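Local coordinates for protein Ton_1535 (Thermococcus onnurineus, PDB 3ZPJ) that is of unknown function but folds as an all-helical alpha-solenoid that includes a left-handed helical turn among otherwise right-handed ones, at residues A[249-254]-A[263-268]; A[232-237]-A[241-246]; A[216-221]-A[228-233]. All coordinates share one frame; numbering follows the deposited sequence.

Interaction 1: A[249-254]-A[263-268]; sequences EVALWM and LDVVDK
The backbone bond from M254 N to V250 O, 2.9 Å long, closes the helical turn that presents A251 and M254 to V265 and V266. E249 OE1, gripped by Y211 N and weakly by D212 N, ties helix 240-256 to that loop. No hydrogen bond spans the gap between the two helices; everything that crosses it is apolar. A251 faces V265 where the helices come nearest, their CA atoms 5.8 Å apart, and its methyl fits between the two valines. A251 CB lies 3.5 Å from V266 CG2, a close methyl-to-methyl contact, and 4.1 Å from V265 CG1. V265 spreads its two branches over two residues: CG1, anti to the backbone N (chi1 175°), goes to the alanine, while CG2 turns to the methionine. M254 reaches it with its sulfur, SD standing 3.8 Å from V265 CG2, and the thioether chain runs at about a right angle to the valine. That chain is extended as far as SD and bends only at chi3 (60°), which carries CE off to one side. Behind the contact, V265 and V250 both lean on L231, so helix 227-237 packs against both. With axes 8.7 Å apart and directions 168° from each other, the segments of helices 240-256 and 262-271 form an antiparallel helical hairpin with an alanine in the nearest CA pair, the building element of an alpha-solenoid.

Interaction 2: A[232-237]-A[241-246]; sequences AIIKKK and VMRLIG
K235 sets its CG over one face of the R243 guanidinium, 3.3 Å above that plane and toward its rim, with CD and CE running on past NH2. R243 gets there by starting anti to its own N (chi1 -173°) and staying extended to NE, which carries the flat group to the opposite helix. The lysine crosses it obliquely, and K235 CE comes to 3.4 Å from R243 NH2. A bend at chi4 (61°) then turns the ammonium aside, yet K235 NZ is still 4.4 Å from R243 NH2. R243 NE finds its counter-charge in E247 of its own helix, by a salt bridge. Cut back to alanine, K235 would lose these methylenes, which is likely to leave that face without its packing and R243 held mainly by E247. Deeper in, I234 supplies the apolar half: its CD1 is 4.1 Å from G246 O, and its CG2 is 4.4 Å from R243 CG. Glycine has no side chain to hold the isoleucine off here. Without hydrogen bonds between the segments, K235 methylenes on the R243 guanidinium and I234 on G246 do the joining, and the nearby positive charges probably depend on E247 to temper their repulsion.

Interaction 3: A[216-221]-A[228-233]; sequences PQIRAA and HYALAI
A221 and A230 meet methyl to methyl, their CB atoms 3.9 Å apart, and here the two helices can come close because neither residue has more than a methyl to offer. A turn before A221, I218 puts its CA 5.1 Å from that of A230, the nearest CA pair of the two segments. The same A230 CB also lies 4.2 Å from I218 O, so the alanine also rests against the main chain of helix 216-223. I218 then slides past I233, the two side chains running in opposite directions, with I218 CD1 at 3.9 Å from I233 CG2. The CG1-CD1 branch of I218 also touches I234, which extends this greasy seam along helix 227-237. The segments run antiparallel, 159° between their directions and 8.7 Å between their axes: a helical hairpin of the alpha-solenoid, turned through the short link between helices 216-223 and 227-237. R219 is directed away from this partner and hydrogen-bonds to Y181 OH and L172 O, which ties the hairpin back to helix 174-190 and the loop before it. The other flank is looser and faces solvent. Q217 lies there, its CG held between the backbone N and the carbonyl carbon (chi1 64°) and the chain bent at chi2; CG is the atom that meets the facing segment, 4.0 Å from I233 CD1, while the amide lies by K237. Y229, likewise exposed, has CG anti to the backbone N (chi1 -179°), which brings the ring edge to A221, CD2 standing 3.8 Å from A221 CB with the methyl near the ring plane.

How the interactions relate
The three contacts follow one another along the chain, interaction 3 first, then interaction 2 and interaction 1. Interactions 3 and 2 share helix 227-237, and interactions 2 and 1 share helix 240-256; their centres are 10 Å and 12 Å apart. An apolar seam runs through them: I218 CD1 meets I234 CG1 at 4.0 Å, and I234 CD1 meets V250 CG2 at 3.7 Å. L231, pointing away from 216-221, reaches interaction 1, its CD1 3.8 Å from V265 CG2. On the polar side K268 NZ stands 3.4 Å from R243 NH2, gathering three cations with K235. With the function unknown, these contacts can be read only as packing within the solenoid.

Interaction 1: A[249-254]-A[263-268]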
loop_
_atom_site.group_PDB
_atom_site.type_symbol
_atom_site.label_atom_id
_atom_site.label_comp_id
_atom_site.label_asym_id
_atom_site.label_seq_id
_atom_site.Cartn_x
_atom_site.Cartn_y
_atom_site.Cartn_z
ATOM N N GLU A 249 10.654 11.941 4.690
ATOM C CA GLU A 249 9.845 10.852 5.203
ATOM C C GLU A 249 10.708 9.598 5.296
ATOM O O GLU A 249 10.630 8.848 6.264
ATOM C CB GLU A 249 8.597 10.616 4.317
ATOM C CG GLU A 249 7.601 11.782 4.332
ATOM C CD GLU A 249 6.298 11.516 3.558
ATOM O OE1 GLU A 249 6.337 10.832 2.508
ATOM O OE2 GLU A 249 5.236 12.028 3.997
ATOM N N VAL A 250 11.558 9.386 4.299
ATOM C CA VAL A 250 12.418 8.218 4.315
ATOM C C VAL A 250 13.437 8.311 5.441
ATOM O O VAL A 250 13.664 7.339 6.161
ATOM C CB VAL A 250 13.106 7.995 2.964
ATOM C CG1 VAL A 250 14.334 7.113 3.130
ATOM C CG2 VAL A 250 12.132 7.346 2.014
ATOM N N ALA A 251 14.026 9.487 5.617
ATOM C CA ALA A 251 14.979 9.684 6.705
ATOM C C ALA A 251 14.288 9.367 8.032
ATOM O O ALA A 251 14.871 8.749 8.916
ATOM C CB ALA A 251 15.509 11.101 6.703
ATOM N N LEU A 252 13.033 9.774 8.150
ATOM C CA LEU A 252 12.282 9.564 9.376
ATOM C C LEU A 252 12.059 8.068 9.631
ATOM O O LEU A 252 12.126 7.590 10.762
ATOM C CB LEU A 252 10.943 10.307 9.304
ATOM C CG LEU A 252 10.115 10.341 10.586
ATOM C CD1 LEU A 252 10.966 10.851 11.750
ATOM C CD2 LEU A 252 8.896 11.213 10.376
ATOM N N TRP A 253 11.797 7.321 8.575
ATOM C CA TRP A 253 11.584 5.894 8.754
ATOM C C TRP A 253 12.908 5.213 9.124
ATOM O O TRP A 253 12.955 4.339 9.990
ATOM C CB TRP A 253 10.950 5.245 7.516
ATOM C CG TRP A 253 10.860 3.779 7.708
ATOM C CD1 TRP A 253 11.661 2.825 7.154
ATOM C CD2 TRP A 253 9.956 3.095 8.571
ATOM N NE1 TRP A 253 11.298 1.578 7.606
ATOM C CE2 TRP A 253 10.248 1.719 8.477
ATOM C CE3 TRP A 253 8.905 3.509 9.402
ATOM C CZ2 TRP A 253 9.541 0.758 9.192
ATOM C CZ3 TRP A 253 8.217 2.564 10.117
ATOM C CH2 TRP A 253 8.531 1.198 10.003
ATOM N N MET A 254 13.991 5.644 8.487
ATOM C CA MET A 254 15.298 5.095 8.791
ATOM C C MET A 254 15.617 5.358 10.261
ATOM O O MET A 254 16.228 4.524 10.943
ATOM C CB MET A 254 16.361 5.702 7.863
ATOM C CG MET A 254 16.073 5.460 6.388
ATOM S SD MET A 254 17.299 6.132 5.285
ATOM C CE MET A 254 18.685 5.235 5.890
ATOM N N LEU A 263 20.753 10.598 9.213
ATOM C CA LEU A 263 21.322 11.950 9.309
ATOM C C LEU A 263 21.844 12.411 7.967
ATOM O O LEU A 263 21.631 13.555 7.571
ATOM C CB LEU A 263 22.438 12.009 10.353
ATOM C CG LEU A 263 21.914 11.650 11.740
ATOM C CD1 LEU A 263 23.012 11.095 12.622
ATOM C CD2 LEU A 263 21.283 12.869 12.368
ATOM N N ASP A 264 22.523 11.510 7.266
ATOM C CA ASP A 264 23.030 11.813 5.940
ATOM C C ASP A 264 21.918 12.155 4.948
ATOM O O ASP A 264 22.053 13.116 4.178
ATOM C CB ASP A 264 23.882 10.658 5.403
ATOM C CG ASP A 264 25.106 10.374 6.272
ATOM O OD1 ASP A 264 25.664 11.322 6.877
ATOM O OD2 ASP A 264 25.507 9.189 6.352
ATOM N N VAL A 265 20.832 11.374 4.954
ATOM C CA VAL A 265 19.782 11.569 3.960
ATOM C C VAL A 265 19.156 12.954 4.092
ATOM O O VAL A 265 18.806 13.593 3.094
ATOM C CB VAL A 265 18.669 10.512 4.069
ATOM C CG1 VAL A 265 17.541 10.846 3.099
ATOM C CG2 VAL A 265 19.233 9.105 3.791
ATOM N N VAL A 266 19.031 13.412 5.333
ATOM C CA VAL A 266 18.447 14.714 5.637
ATOM C C VAL A 266 19.318 15.839 5.088
ATOM O O VAL A 266 18.829 16.791 4.468
ATOM C CB VAL A 266 18.332 14.893 7.156
ATOM C CG1 VAL A 266 18.178 16.354 7.518
ATOM C CG2 VAL A 266 17.179 14.063 7.710
ATOM N N ASP A 267 20.619 15.735 5.319
ATOM C CA ASP A 267 21.509 16.795 4.857
ATOM C C ASP A 267 21.487 16.846 3.344
ATOM O O ASP A 267 21.393 17.912 2.759
ATOM C CB ASP A 267 22.925 16.612 5.395
ATOM C CG ASP A 267 23.015 16.906 6.875
ATOM O OD1 ASP A 267 22.018 17.433 7.419
ATOM O OD2 ASP A 267 24.070 16.621 7.488
ATOM N N LYS A 268 21.501 15.674 2.720
ATOM C CA LYS A 268 21.506 15.602 1.273
ATOM C C LYS A 268 20.205 16.129 0.691
ATOM O O LYS A 268 20.199 16.738 -0.372
ATOM C CB LYS A 268 21.743 14.172 0.795
ATOM C CG LYS A 268 21.859 14.075 -0.715
ATOM C CD LYS A 268 21.772 12.654 -1.229
ATOM C CE LYS A 268 21.272 12.658 -2.666
ATOM N NZ LYS A 268 20.012 13.470 -2.812
#

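Interaction 2: A[232-237]-A[241-246]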
loop_
_atom_site.group_PDB
_atom_site.type_symbol
_atom_site.label_atom_id
_atom_site.label_comp_id
_atom_site.label_asym_id
_atom_site.label_seq_id
_atom_site.Cartn_x
_atom_site.Cartn_y
_atom_site.Cartn_z
ATOM N N ALA A 232 16.515 6.067 -4.612
ATOM C CA ALA A 232 16.745 6.139 -6.048
ATOM C C ALA A 232 15.430 6.303 -6.798
ATOM O O ALA A 232 15.343 7.108 -7.720
ATOM C CB ALA A 232 17.492 4.912 -6.537
ATOM N N ILE A 233 14.403 5.554 -6.397
ATOM C CA ILE A 233 13.112 5.659 -7.073
ATOM C C ILE A 233 12.535 7.047 -6.896
ATOM O O ILE A 233 12.001 7.640 -7.835
ATOM C CB ILE A 233 12.100 4.635 -6.540
ATOM C CG1 ILE A 233 12.612 3.216 -6.793
ATOM C CG2 ILE A 233 10.760 4.842 -7.201
ATOM C CD1 ILE A 233 11.864 2.145 -6.007
ATOM N N ILE A 234 12.668 7.565 -5.680
ATOM C CA ILE A 234 12.180 8.899 -5.354
ATOM C C ILE A 234 12.811 10.006 -6.228
ATOM O O ILE A 234 12.101 10.901 -6.686
ATOM C CB ILE A 234 12.320 9.181 -3.843
ATOM C CG1 ILE A 234 11.484 8.173 -3.051
ATOM C CG2 ILE A 234 11.870 10.585 -3.515
ATOM C CD1 ILE A 234 11.696 8.241 -1.564
ATOM N N LYS A 235 14.117 9.919 -6.494
ATOM C CA LYS A 235 14.778 10.878 -7.385
ATOM C C LYS A 235 14.268 10.758 -8.816
ATOM O O LYS A 235 14.151 11.749 -9.530
ATOM C CB LYS A 235 16.285 10.653 -7.414
ATOM C CG LYS A 235 17.030 11.092 -6.187
ATOM C CD LYS A 235 18.530 10.950 -6.429
ATOM C CE LYS A 235 19.335 11.203 -5.164
ATOM N NZ LYS A 235 19.020 10.250 -4.053
ATOM N N LYS A 236 13.993 9.533 -9.239
ATOM C CA LYS A 236 13.501 9.307 -10.586
ATOM C C LYS A 236 12.077 9.836 -10.734
ATOM O O LYS A 236 11.765 10.540 -11.688
ATOM C CB LYS A 236 13.555 7.816 -10.931
ATOM C CG LYS A 236 12.785 7.432 -12.195
ATOM C CD LYS A 236 12.387 5.951 -12.178
ATOM C CE LYS A 236 11.331 5.617 -13.239
ATOM N NZ LYS A 236 10.874 4.195 -13.152
ATOM N N LYS A 237 11.219 9.514 -9.775
ATOM C CA LYS A 237 9.791 9.763 -9.927
ATOM C C LYS A 237 9.278 11.100 -9.375
ATOM O O LYS A 237 8.105 11.441 -9.564
ATOM C CB LYS A 237 8.984 8.607 -9.319
ATOM C CG LYS A 237 9.020 7.325 -10.151
ATOM C CD LYS A 237 7.787 6.456 -9.908
ATOM C CE LYS A 237 7.902 5.107 -10.603
ATOM N NZ LYS A 237 7.857 5.214 -12.089
ATOM N N VAL A 241 9.513 19.948 -4.353
ATOM C CA VAL A 241 8.936 19.822 -3.026
ATOM C C VAL A 241 8.623 18.383 -2.682
ATOM O O VAL A 241 8.947 17.935 -1.586
ATOM C CB VAL A 241 7.701 20.732 -2.831
ATOM C CG1 VAL A 241 8.113 22.182 -2.953
ATOM C CG2 VAL A 241 6.621 20.418 -3.863
ATOM N N MET A 242 8.015 17.646 -3.610
ATOM C CA MET A 242 7.656 16.260 -3.331
ATOM C C MET A 242 8.908 15.421 -3.096
ATOM O O MET A 242 8.917 14.532 -2.253
ATOM C CB MET A 242 6.793 15.659 -4.442
ATOM C CG MET A 242 5.330 16.070 -4.374
ATOM S SD MET A 242 4.406 15.632 -5.868
ATOM C CE MET A 242 3.586 14.139 -5.329
ATOM N N ARG A 243 9.973 15.724 -3.824
ATOM C CA ARG A 243 11.233 15.015 -3.632
ATOM C C ARG A 243 11.862 15.317 -2.273
ATOM O O ARG A 243 12.515 14.466 -1.669
ATOM C CB ARG A 243 12.234 15.362 -4.728
ATOM C CG ARG A 243 13.478 14.517 -4.632
ATOM C CD ARG A 243 14.444 14.770 -5.746
ATOM N NE ARG A 243 15.798 14.440 -5.311
ATOM C CZ ARG A 243 16.893 14.649 -6.034
ATOM N NH1 ARG A 243 16.800 15.180 -7.249
ATOM N NH2 ARG A 243 18.079 14.316 -5.540
ATOM N N LEU A 244 11.669 16.541 -1.803
ATOM C CA LEU A 244 12.164 16.934 -0.504
ATOM C C LEU A 244 11.389 16.198 0.586
ATOM O O LEU A 244 11.986 15.557 1.454
ATOM C CB LEU A 244 12.068 18.452 -0.332
ATOM C CG LEU A 244 12.572 19.058 0.979
ATOM C CD1 LEU A 244 13.834 18.380 1.439
ATOM C CD2 LEU A 244 12.835 20.557 0.790
ATOM N N ILE A 245 10.065 16.295 0.545
ATOM C CA ILE A 245 9.237 15.655 1.554
ATOM C C ILE A 245 9.525 14.159 1.565
ATOM O O ILE A 245 9.659 13.553 2.624
ATOM C CB ILE A 245 7.725 15.891 1.315
ATOM C CG1 ILE A 245 7.264 17.187 1.976
ATOM C CG2 ILE A 245 6.892 14.765 1.916
ATOM C CD1 ILE A 245 7.758 18.413 1.324
ATOM N N GLY A 246 9.652 13.574 0.382
ATOM C CA GLY A 246 9.804 12.133 0.278
ATOM C C GLY A 246 11.106 11.689 0.910
ATOM O O GLY A 246 11.157 10.701 1.649
#

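Interaction 3: A[216-221]-A[228-233]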
loop_
_atom_site.group_PDB
_atom_site.type_symbol
_atom_site.label_atom_id
_atom_site.label_comp_id
_atom_site.label_asym_id
_atom_site.label_seq_id
_atom_site.Cartn_x
_atom_site.Cartn_y
_atom_site.Cartn_z
ATOM N N PRO A 216 3.969 1.511 -3.594
ATOM C CA PRO A 216 4.100 0.156 -3.045
ATOM C C PRO A 216 5.514 -0.408 -3.191
ATOM O O PRO A 216 5.972 -1.085 -2.276
ATOM C CB PRO A 216 3.054 -0.664 -3.826
ATOM C CG PRO A 216 2.657 0.186 -4.995
ATOM C CD PRO A 216 2.911 1.620 -4.614
ATOM N N GLN A 217 6.217 -0.084 -4.272
ATOM C CA GLN A 217 7.573 -0.614 -4.477
ATOM C C GLN A 217 8.599 0.098 -3.579
ATOM O O GLN A 217 9.659 -0.451 -3.256
ATOM C CB GLN A 217 7.987 -0.518 -5.953
ATOM C CG GLN A 217 8.085 0.901 -6.491
ATOM C CD GLN A 217 6.796 1.408 -7.148
ATOM O OE1 GLN A 217 5.670 1.138 -6.689
ATOM N NE2 GLN A 217 6.966 2.165 -8.228
ATOM N N ILE A 218 8.262 1.320 -3.181
ATOM C CA ILE A 218 9.066 2.089 -2.243
ATOM C C ILE A 218 8.881 1.524 -0.830
ATOM O O ILE A 218 9.858 1.284 -0.126
ATOM C CB ILE A 218 8.716 3.617 -2.312
ATOM C CG1 ILE A 218 9.371 4.257 -3.539
ATOM C CG2 ILE A 218 9.168 4.352 -1.070
ATOM C CD1 ILE A 218 8.644 5.488 -4.044
ATOM N N ARG A 219 7.638 1.303 -0.412
ATOM C CA ARG A 219 7.413 0.743 0.918
ATOM C C ARG A 219 8.057 -0.630 1.013
ATOM O O ARG A 219 8.704 -0.936 2.026
ATOM C CB ARG A 219 5.929 0.708 1.290
ATOM C CG ARG A 219 5.272 2.087 1.271
ATOM C CD ARG A 219 4.057 2.136 2.180
ATOM N NE ARG A 219 3.254 0.920 2.069
ATOM C CZ ARG A 219 2.449 0.653 1.045
ATOM N NH1 ARG A 219 2.364 1.519 0.037
ATOM N NH2 ARG A 219 1.738 -0.482 1.019
ATOM N N ALA A 220 7.915 -1.428 -0.055
ATOM C CA ALA A 220 8.547 -2.756 -0.108
ATOM C C ALA A 220 10.072 -2.689 0.045
ATOM O O ALA A 220 10.681 -3.510 0.727
ATOM C CB ALA A 220 8.181 -3.493 -1.395
ATOM N N ALA A 221 10.695 -1.707 -0.593
ATOM C CA ALA A 221 12.136 -1.568 -0.475
ATOM C C ALA A 221 12.531 -1.158 0.946
ATOM O O ALA A 221 13.504 -1.673 1.506
ATOM C CB ALA A 221 12.666 -0.566 -1.495
ATOM N N HIS A 228 18.743 2.811 -0.256
ATOM C CA HIS A 228 19.306 3.548 -1.367
ATOM C C HIS A 228 18.491 3.268 -2.617
ATOM O O HIS A 228 18.288 4.147 -3.454
ATOM C CB HIS A 228 20.788 3.216 -1.522
ATOM C CG HIS A 228 21.621 3.674 -0.361
ATOM N ND1 HIS A 228 21.408 4.882 0.275
ATOM C CD2 HIS A 228 22.650 3.083 0.295
ATOM C CE1 HIS A 228 22.274 5.018 1.264
ATOM N NE2 HIS A 228 23.037 3.940 1.298
ATOM N N TYR A 229 17.973 2.052 -2.708
ATOM C CA TYR A 229 17.110 1.691 -3.826
ATOM C C TYR A 229 15.808 2.514 -3.842
ATOM O O TYR A 229 15.373 2.994 -4.886
ATOM C CB TYR A 229 16.816 0.188 -3.801
ATOM C CG TYR A 229 15.955 -0.276 -4.947
ATOM C CD1 TYR A 229 16.473 -0.398 -6.232
ATOM C CD2 TYR A 229 14.627 -0.584 -4.748
ATOM C CE1 TYR A 229 15.684 -0.815 -7.289
ATOM C CE2 TYR A 229 13.831 -1.002 -5.795
ATOM C CZ TYR A 229 14.362 -1.119 -7.063
ATOM O OH TYR A 229 13.553 -1.542 -8.096
ATOM N N ALA A 230 15.202 2.689 -2.675
ATOM C CA ALA A 230 13.969 3.465 -2.547
ATOM C C ALA A 230 14.226 4.960 -2.803
ATOM O O ALA A 230 13.465 5.634 -3.493
ATOM C CB ALA A 230 13.379 3.269 -1.162
ATOM N N LEU A 231 15.302 5.469 -2.224
ATOM C CA LEU A 231 15.714 6.839 -2.465
ATOM C C LEU A 231 15.934 7.065 -3.951
ATOM O O LEU A 231 15.567 8.109 -4.488
ATOM C CB LEU A 231 16.989 7.116 -1.697
ATOM C CG LEU A 231 16.686 7.295 -0.219
ATOM C CD1 LEU A 231 17.988 7.438 0.555
ATOM C CD2 LEU A 231 15.782 8.517 -0.032
ATOM N N ALA A 232 16.515 6.067 -4.612
ATOM C CA ALA A 232 16.745 6.139 -6.048
ATOM C C ALA A 232 15.430 6.303 -6.798
ATOM O O ALA A 232 15.343 7.108 -7.720
ATOM C CB ALA A 232 17.492 4.912 -6.537
ATOM N N ILE A 233 14.403 5.554 -6.397
ATOM C CA ILE A 233 13.112 5.659 -7.073
ATOM C C ILE A 233 12.535 7.047 -6.896
ATOM O O ILE A 233 12.001 7.640 -7.835
ATOM C CB ILE A 233 12.100 4.635 -6.540
ATOM C CG1 ILE A 233 12.612 3.216 -6.793
ATOM C CG2 ILE A 233 10.760 4.842 -7.201
ATOM C CD1 ILE A 233 11.864 2.145 -6.007
#